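Rho guanine nucleotide exchange factor 11 (PDB 5JHH) probably activates Rho-family GTPases as a guanine nucleotide exchange factor, through a RhoGEF (DH) domain followed by a PH domain. Local coordinates at residues R227-A232 with K290-C295. Numbering follows the deposited sequence.
Sequences RLDATA and KLLLKC
Leu291 N donates to Arg227 O at 2.8 Å, Asp229 N answers with an almost straight bond to Leu291 O (N-H...O 176°), and Leu293 N reaches Asp229 O at 2.9 Å. Together the three bonds set the two segments in parallel register, Leu228 beside Leu291 and Asp229 beside Leu292. A water 3.2 Å from Asp229 O accepts from Ala232 N and may also donate to that oxygen. Alongside these bonds, the Leu291 side chain crosses that of Arg227 obliquely: CD2 comes within 3.6 Å of NH2, while CD1 sits over one guanidinium face, offset toward its rim. A bend at chi3 (49°) places Arg227 NE, which bonds to the carbonyl oxygen of Glu289. An alanine in place of Leu291 would probably leave the guanidinium freer to shift and open a gap against Leu284. Asp229 and Leu292 run side by side, Leu292 CD2 lying 3.6 Å from Asp229 CB. Further on, Leu293 CD2 packs against Ala230 CB at 4.0 Å. The chain leaving the long helix 189-227 thus adds a short strand, parallel to 290-292, to the PH-domain sheet, consistent with the tandem DH-PH module of Rho exchange factors.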
loop_
_atom_site.group_PDB
_atom_site.type_symbol
_atom_site.label_atom_id
_atom_site.label_comp_id
_atom_site.label_asym_id
_atom_site.label_seq_id
_atom_site.Cartn_x
_atom_site.Cartn_y
_atom_site.Cartn_z
ATOM N N ARG A 227 13.749 -18.954 15.708
ATOM C CA ARG A 227 14.680 -19.459 14.728
ATOM C C ARG A 227 16.075 -18.953 14.933
ATOM O O ARG A 227 16.997 -19.304 14.185
ATOM C CB ARG A 227 14.250 -19.002 13.362
ATOM C CG ARG A 227 12.910 -19.551 12.946
ATOM C CD ARG A 227 12.349 -18.724 11.815
ATOM N NE ARG A 227 13.336 -18.535 10.773
ATOM C CZ ARG A 227 13.136 -17.743 9.721
ATOM N NH1 ARG A 227 12.013 -17.033 9.608
ATOM N NH2 ARG A 227 14.073 -17.626 8.798
ATOM N N LEU A 228 16.221 -18.071 15.900
ATOM C CA LEU A 228 17.514 -17.528 16.228
ATOM C C LEU A 228 18.323 -18.590 16.913
ATOM O O LEU A 228 17.869 -19.206 17.882
ATOM C CB LEU A 228 17.382 -16.369 17.198
ATOM C CG LEU A 228 18.642 -15.553 17.505
ATOM C CD1 LEU A 228 19.202 -14.827 16.292
ATOM C CD2 LEU A 228 18.350 -14.562 18.616
ATOM N N ASP A 229 19.539 -18.747 16.415
ATOM C CA ASP A 229 20.569 -19.535 17.058
ATOM C C ASP A 229 21.749 -18.597 17.276
ATOM O O ASP A 229 22.438 -18.256 16.325
ATOM C CB ASP A 229 20.955 -20.682 16.122
ATOM C CG ASP A 229 22.168 -21.479 16.606
ATOM O OD1 ASP A 229 22.958 -20.983 17.439
ATOM O OD2 ASP A 229 22.341 -22.599 16.100
ATOM N N ALA A 230 21.939 -18.160 18.523
ATOM C CA ALA A 230 23.108 -17.365 18.918
ATOM C C ALA A 230 24.071 -18.243 19.728
ATOM O O ALA A 230 24.583 -17.832 20.777
ATOM C CB ALA A 230 22.680 -16.168 19.756
ATOM N N THR A 231 24.316 -19.445 19.223
ATOM C CA THR A 231 25.026 -20.468 19.978
ATOM C C THR A 231 26.541 -20.250 19.897
ATOM O O THR A 231 27.206 -20.135 20.917
ATOM C CB THR A 231 24.609 -21.869 19.497
ATOM O OG1 THR A 231 24.298 -22.656 20.634
ATOM C CG2 THR A 231 25.652 -22.550 18.586
ATOM N N ALA A 232 27.069 -20.068 18.692
ATOM C CA ALA A 232 28.488 -19.803 18.538
ATOM C C ALA A 232 28.977 -18.566 19.332
ATOM O O ALA A 232 30.154 -18.257 19.324
ATOM C CB ALA A 232 28.815 -19.651 17.060
ATOM N N LYS A 290 17.021 -21.616 10.004
ATOM C CA LYS A 290 17.578 -21.047 11.209
ATOM C C LYS A 290 18.312 -19.765 10.856
ATOM O O LYS A 290 18.679 -19.545 9.702
ATOM C CB LYS A 290 18.445 -22.071 11.948
ATOM C CG LYS A 290 17.638 -23.299 12.425
ATOM C CD LYS A 290 17.736 -23.546 13.937
ATOM C CE LYS A 290 16.567 -22.976 14.746
ATOM N NZ LYS A 290 16.989 -22.384 16.066
ATOM N N LEU A 291 18.405 -18.880 11.842
ATOM C CA LEU A 291 19.055 -17.575 11.683
ATOM C C LEU A 291 20.234 -17.577 12.623
ATOM O O LEU A 291 20.075 -17.526 13.855
ATOM C CB LEU A 291 18.113 -16.403 12.043
ATOM C CG LEU A 291 16.848 -16.286 11.192
ATOM C CD1 LEU A 291 15.869 -15.281 11.780
ATOM C CD2 LEU A 291 17.175 -15.958 9.749
ATOM N N LEU A 292 21.415 -17.655 12.024
ATOM C CA LEU A 292 22.623 -17.888 12.767
ATOM C C LEU A 292 23.297 -16.594 13.083
ATOM O O LEU A 292 23.735 -15.867 12.176
ATOM C CB LEU A 292 23.590 -18.719 11.944
ATOM C CG LEU A 292 23.189 -20.152 11.657
ATOM C CD1 LEU A 292 24.428 -20.844 11.101
ATOM C CD2 LEU A 292 22.646 -20.858 12.903
ATOM N N LEU A 293 23.410 -16.328 14.375
ATOM C CA LEU A 293 24.235 -15.242 14.846
ATOM C C LEU A 293 25.625 -15.828 15.130
ATOM O O LEU A 293 25.757 -16.727 15.985
ATOM C CB LEU A 293 23.596 -14.661 16.100
ATOM C CG LEU A 293 23.881 -13.209 16.448
ATOM C CD1 LEU A 293 23.666 -12.306 15.251
ATOM C CD2 LEU A 293 23.013 -12.763 17.619
ATOM N N LYS A 294 26.635 -15.350 14.389
ATOM C CA LYS A 294 27.940 -16.020 14.285
ATOM C C LYS A 294 29.066 -15.086 13.829
ATOM O O LYS A 294 28.892 -14.340 12.847
ATOM C CB LYS A 294 27.831 -17.144 13.252
ATOM C CG LYS A 294 28.577 -18.421 13.605
ATOM C CD LYS A 294 28.525 -19.425 12.459
ATOM C CE LYS A 294 29.198 -18.874 11.210
ATOM N NZ LYS A 294 29.530 -19.950 10.238
ATOM N N CYS A 295 30.233 -15.194 14.480
ATOM C CA CYS A 295 31.437 -14.414 14.109
ATOM C C CYS A 295 32.051 -14.794 12.737
ATOM O O CYS A 295 31.801 -15.873 12.218
ATOM C CB CYS A 295 32.499 -14.499 15.210
ATOM S SG CYS A 295 32.295 -13.299 16.553
HETATM O O HOH W 1 25.501 -19.140 16.187
#